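Glucose-6-phosphate isomerase (PDB 6OTU) catalyses the reversible isomerisation of glucose-6-phosphate to fructose-6-phosphate. Local coordinates at residues 330-342 with 396-408. Numbering follows the deposited sequence.
Sequences YPTTAVIPYSTGL and TDIVPVEFIGFLH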
loop_
_atom_site.group_PDB
_atom_site.type_symbol
_atom_site.label_atom_id
_atom_site.label_comp_id
_atom_site.label_asym_id
_atom_site.label_seq_id
_atom_site.Cartn_x
_atom_site.Cartn_y
_atom_site.Cartn_z
ATOM N N TYR A 330 13.598 12.943 7.168
ATOM C CA TYR A 330 12.391 12.123 7.199
ATOM C C TYR A 330 12.602 10.875 6.345
ATOM O O TYR A 330 12.901 10.998 5.155
ATOM C CB TYR A 330 11.182 12.921 6.720
ATOM C CG TYR A 330 11.008 14.277 7.403
ATOM C CD1 TYR A 330 11.120 14.406 8.787
ATOM C CD2 TYR A 330 10.730 15.438 6.653
ATOM C CE1 TYR A 330 10.957 15.651 9.413
ATOM C CE2 TYR A 330 10.554 16.671 7.270
ATOM C CZ TYR A 330 10.673 16.768 8.641
ATOM O OH TYR A 330 10.519 17.988 9.245
ATOM N N PRO A 331 12.459 9.670 6.905
ATOM C CA PRO A 331 12.798 8.450 6.159
ATOM C C PRO A 331 11.707 7.927 5.224
ATOM O O PRO A 331 11.945 6.920 4.544
ATOM C CB PRO A 331 13.091 7.439 7.280
ATOM C CG PRO A 331 12.197 7.888 8.425
ATOM C CD PRO A 331 12.073 9.398 8.303
ATOM N N THR A 332 10.526 8.544 5.152
ATOM C CA THR A 332 9.471 8.070 4.261
ATOM C C THR A 332 8.865 9.240 3.500
ATOM O O THR A 332 9.117 10.402 3.812
ATOM C CB THR A 332 8.334 7.316 4.991
ATOM O OG1 THR A 332 7.430 8.249 5.611
ATOM C CG2 THR A 332 8.865 6.327 6.023
ATOM N N THR A 333 8.073 8.897 2.475
ATOM C CA THR A 333 7.217 9.810 1.725
ATOM C C THR A 333 5.909 9.087 1.439
ATOM O O THR A 333 5.926 7.973 0.905
ATOM C CB THR A 333 7.838 10.256 0.381
ATOM O OG1 THR A 333 9.123 10.835 0.595
ATOM C CG2 THR A 333 6.961 11.308 -0.280
ATOM N N ALA A 334 4.791 9.734 1.768
ATOM C CA ALA A 334 3.453 9.251 1.438
ATOM C C ALA A 334 2.946 9.939 0.176
ATOM O O ALA A 334 2.857 11.176 0.124
ATOM C CB ALA A 334 2.477 9.508 2.585
ATOM N N VAL A 335 2.579 9.147 -0.820
ATOM C CA VAL A 335 1.948 9.650 -2.035
ATOM C C VAL A 335 0.441 9.448 -1.897
ATOM O O VAL A 335 -0.026 8.317 -1.733
ATOM C CB VAL A 335 2.503 8.949 -3.289
ATOM C CG1 VAL A 335 2.031 9.651 -4.546
ATOM C CG2 VAL A 335 4.051 8.895 -3.247
ATOM N N ILE A 336 -0.320 10.540 -1.960
ATOM C CA ILE A 336 -1.745 10.511 -1.621
ATOM C C ILE A 336 -2.588 10.997 -2.795
ATOM O O ILE A 336 -2.859 12.200 -2.902
ATOM C CB ILE A 336 -2.037 11.362 -0.369
ATOM C CG1 ILE A 336 -1.162 10.920 0.817
ATOM C CG2 ILE A 336 -3.523 11.327 -0.019
ATOM C CD1 ILE A 336 -1.410 9.475 1.290
ATOM N N PRO A 337 -3.016 10.120 -3.702
ATOM C CA PRO A 337 -3.854 10.577 -4.834
ATOM C C PRO A 337 -5.329 10.715 -4.434
ATOM O O PRO A 337 -5.934 9.791 -3.877
ATOM C CB PRO A 337 -3.652 9.487 -5.904
ATOM C CG PRO A 337 -2.619 8.456 -5.281
ATOM C CD PRO A 337 -2.632 8.696 -3.798
ATOM N N TYR A 338 -5.906 11.889 -4.701
ATOM C CA TYR A 338 -7.346 12.104 -4.505
ATOM C C TYR A 338 -8.055 11.745 -5.806
ATOM O O TYR A 338 -8.597 12.585 -6.520
ATOM C CB TYR A 338 -7.640 13.538 -4.065
ATOM C CG TYR A 338 -7.469 13.735 -2.565
ATOM C CD1 TYR A 338 -6.224 13.553 -1.973
ATOM C CD2 TYR A 338 -8.551 14.074 -1.738
ATOM C CE1 TYR A 338 -6.046 13.715 -0.625
ATOM C CE2 TYR A 338 -8.379 14.230 -0.361
ATOM C CZ TYR A 338 -7.117 14.048 0.190
ATOM O OH TYR A 338 -6.889 14.182 1.553
ATOM N N SER A 339 -8.019 10.446 -6.107
ATOM C CA SER A 339 -8.296 9.953 -7.454
ATOM C C SER A 339 -8.504 8.450 -7.466
ATOM O O SER A 339 -7.542 7.695 -7.290
ATOM C CB SER A 339 -7.149 10.312 -8.407
ATOM O OG SER A 339 -7.471 9.970 -9.746
ATOM N N THR A 340 -9.753 8.015 -7.679
ATOM C CA THR A 340 -10.038 6.585 -7.741
ATOM C C THR A 340 -9.234 5.925 -8.863
ATOM O O THR A 340 -8.672 4.839 -8.683
ATOM C CB THR A 340 -11.551 6.361 -7.916
ATOM O OG1 THR A 340 -12.240 6.740 -6.716
ATOM C CG2 THR A 340 -11.876 4.899 -8.218
ATOM N N GLY A 341 -9.107 6.610 -10.004
ATOM C CA GLY A 341 -8.337 6.071 -11.113
ATOM C C GLY A 341 -6.886 5.789 -10.766
ATOM O O GLY A 341 -6.281 4.880 -11.330
ATOM N N LEU A 342 -6.311 6.549 -9.834
ATOM C CA LEU A 342 -4.935 6.338 -9.400
ATOM C C LEU A 342 -4.823 5.356 -8.226
ATOM O O LEU A 342 -3.837 5.405 -7.479
ATOM C CB LEU A 342 -4.293 7.682 -9.040
ATOM C CG LEU A 342 -4.096 8.612 -10.255
ATOM C CD1 LEU A 342 -3.523 10.001 -9.884
ATOM C CD2 LEU A 342 -3.222 7.930 -11.306
ATOM N N THR A 396 4.104 10.540 16.355
ATOM C CA THR A 396 5.391 11.039 16.815
ATOM C C THR A 396 6.392 11.304 15.683
ATOM O O THR A 396 7.453 11.874 15.941
ATOM C CB THR A 396 5.993 10.048 17.838
ATOM O OG1 THR A 396 6.099 8.746 17.254
ATOM C CG2 THR A 396 5.104 9.933 19.072
ATOM N N ASP A 397 6.091 10.938 14.440
ATOM C CA ASP A 397 7.070 11.009 13.357
ATOM C C ASP A 397 6.494 11.803 12.189
ATOM O O ASP A 397 5.369 11.541 11.751
ATOM C CB ASP A 397 7.484 9.614 12.856
ATOM C CG ASP A 397 8.145 8.746 13.931
ATOM O OD1 ASP A 397 7.705 8.731 15.102
ATOM O OD2 ASP A 397 9.095 8.025 13.581
ATOM N N ILE A 398 7.284 12.736 11.657
ATOM C CA ILE A 398 6.860 13.506 10.493
ATOM C C ILE A 398 6.916 12.632 9.248
ATOM O O ILE A 398 7.902 11.921 9.005
ATOM C CB ILE A 398 7.733 14.755 10.341
ATOM C CG1 ILE A 398 7.600 15.635 11.593
ATOM C CG2 ILE A 398 7.391 15.504 9.025
ATOM C CD1 ILE A 398 6.186 16.050 11.908
ATOM N N VAL A 399 5.841 12.659 8.468
ATOM C CA VAL A 399 5.754 12.001 7.167
ATOM C C VAL A 399 5.465 13.061 6.110
ATOM O O VAL A 399 4.362 13.628 6.084
ATOM C CB VAL A 399 4.662 10.918 7.150
ATOM C CG1 VAL A 399 4.582 10.292 5.761
ATOM C CG2 VAL A 399 4.920 9.864 8.220
ATOM N N PRO A 400 6.428 13.378 5.248
ATOM C CA PRO A 400 6.152 14.279 4.109
ATOM C C PRO A 400 5.165 13.656 3.121
ATOM O O PRO A 400 5.233 12.461 2.823
ATOM C CB PRO A 400 7.529 14.469 3.455
ATOM C CG PRO A 400 8.538 13.955 4.503
ATOM C CD PRO A 400 7.832 12.944 5.333
ATOM N N VAL A 401 4.252 14.476 2.599
ATOM C CA VAL A 401 3.172 13.999 1.741
ATOM C C VAL A 401 3.278 14.643 0.363
ATOM O O VAL A 401 3.568 15.837 0.239
ATOM C CB VAL A 401 1.779 14.282 2.355
ATOM C CG1 VAL A 401 0.668 14.174 1.299
ATOM C CG2 VAL A 401 1.495 13.333 3.476
ATOM N N GLU A 402 3.014 13.848 -0.662
ATOM C CA GLU A 402 2.804 14.305 -2.026
ATOM C C GLU A 402 1.330 14.086 -2.366
ATOM O O GLU A 402 0.905 12.956 -2.622
ATOM C CB GLU A 402 3.728 13.568 -2.996
ATOM C CG GLU A 402 5.225 13.809 -2.733
ATOM C CD GLU A 402 6.147 13.019 -3.662
ATOM O OE1 GLU A 402 5.756 11.939 -4.157
ATOM O OE2 GLU A 402 7.275 13.486 -3.904
ATOM N N PHE A 403 0.553 15.167 -2.372
ATOM C CA PHE A 403 -0.856 15.093 -2.746
ATOM C C PHE A 403 -0.991 15.139 -4.254
ATOM O O PHE A 403 -0.336 15.949 -4.923
ATOM C CB PHE A 403 -1.657 16.266 -2.156
ATOM C CG PHE A 403 -1.882 16.176 -0.683
ATOM C CD1 PHE A 403 -2.725 15.204 -0.152
ATOM C CD2 PHE A 403 -1.235 17.046 0.183
ATOM C CE1 PHE A 403 -2.929 15.108 1.224
ATOM C CE2 PHE A 403 -1.446 16.968 1.562
ATOM C CZ PHE A 403 -2.297 15.993 2.080
ATOM N N ILE A 404 -1.875 14.305 -4.793
ATOM C CA ILE A 404 -2.198 14.363 -6.213
ATOM C C ILE A 404 -3.700 14.512 -6.367
ATOM O O ILE A 404 -4.459 13.703 -5.825
ATOM C CB ILE A 404 -1.703 13.116 -6.972
ATOM C CG1 ILE A 404 -0.235 12.845 -6.632
ATOM C CG2 ILE A 404 -1.938 13.301 -8.473
ATOM C CD1 ILE A 404 0.440 11.791 -7.503
ATOM N N GLY A 405 -4.128 15.516 -7.136
ATOM C CA GLY A 405 -5.542 15.769 -7.304
ATOM C C GLY A 405 -5.918 16.318 -8.664
ATOM O O GLY A 405 -5.069 16.686 -9.488
ATOM N N PHE A 406 -7.232 16.368 -8.887
ATOM C CA PHE A 406 -7.787 16.837 -10.148
ATOM C C PHE A 406 -8.991 17.722 -9.874
ATOM O O PHE A 406 -9.673 17.585 -8.845
ATOM C CB PHE A 406 -8.160 15.660 -11.063
ATOM C CG PHE A 406 -7.030 14.702 -11.262
ATOM C CD1 PHE A 406 -6.091 14.924 -12.253
ATOM C CD2 PHE A 406 -6.857 13.621 -10.404
ATOM C CE1 PHE A 406 -5.008 14.063 -12.425
ATOM C CE2 PHE A 406 -5.783 12.750 -10.572
ATOM C CZ PHE A 406 -4.852 12.979 -11.588
ATOM N N LEU A 407 -9.222 18.660 -10.797
ATOM C CA LEU A 407 -10.379 19.541 -10.705
ATOM C C LEU A 407 -11.678 18.866 -11.140
ATOM O O LEU A 407 -12.758 19.348 -10.775
ATOM C CB LEU A 407 -10.155 20.798 -11.554
ATOM C CG LEU A 407 -8.909 21.604 -11.169
ATOM C CD1 LEU A 407 -8.793 22.851 -12.030
ATOM C CD2 LEU A 407 -8.906 21.984 -9.691
ATOM N N HIS A 408 -11.609 17.775 -11.910
ATOM C CA HIS A 408 -12.799 17.189 -12.506
ATOM C C HIS A 408 -12.703 15.680 -12.505
ATOM O O HIS A 408 -11.615 15.111 -12.602
ATOM C CB HIS A 408 -13.009 17.660 -13.946
ATOM C CG HIS A 408 -13.308 19.112 -14.050
ATOM N ND1 HIS A 408 -14.541 19.636 -13.729
ATOM C CD2 HIS A 408 -12.531 20.158 -14.409
ATOM C CE1 HIS A 408 -14.509 20.945 -13.886
ATOM N NE2 HIS A 408 -13.304 21.286 -14.308
HETATM O O HOH W 1 8.781 9.825 7.600
HETATM O O HOH W 2 -8.966 15.605 -6.551
#
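Strands 332-337 and 401-406 pair in parallel as neighbours inside the mixed sheet of the subunit. Five backbone hydrogen bonds join them, extending to Pro400 and Tyr338 at the ends, from Ala334 N to Pro400 O (3.0 Å) up to Tyr338 N to Ile404 O (2.6 Å). Pro337 is tolerated because its N faces away from 401-406, whereas Pro400 accepts from Ala334 N but cannot donate to Thr332 O, so the ladder starts at Pro400 O. On one face, Val401 CG1 lies over the centre of the Phe403 ring while also touching Ile336 CG1 at 3.8 Å. Tyr338 brings CE1 to Phe403 CD1 (3.7 Å), the rings inclined at 62°; helix 422-439 packs on both, and Tyr338 OH is hydrogen-bonded to OE1 of Gln385, the residue before His386, which probably belongs to the active site. This sheet belongs to one of the two sugar isomerase (SIS) domains of phosphoglucose isomerases, where helices flank a mainly parallel core. On the other face, beta-branched Val335 and Ile404 fill the space between strands, CG1 to CD1 (4.0 Å), and Val335 CG2 lies against Glu402 OE1 (3.6 Å). With CG anti to its carbonyl carbon (chi1 -62°) and an extended chain, Glu402 passes Thr333 CG2; OE2 forms a salt bridge with Lys479 and OE1 a hydrogen bond with Tyr476. Before the ladder, Ile398 sets CG2 over the Tyr330 ring, a CH-pi contact. Past it, Leu342 CD1 meets the edge of the Phe406 ring at CE2, 3.6 Å away.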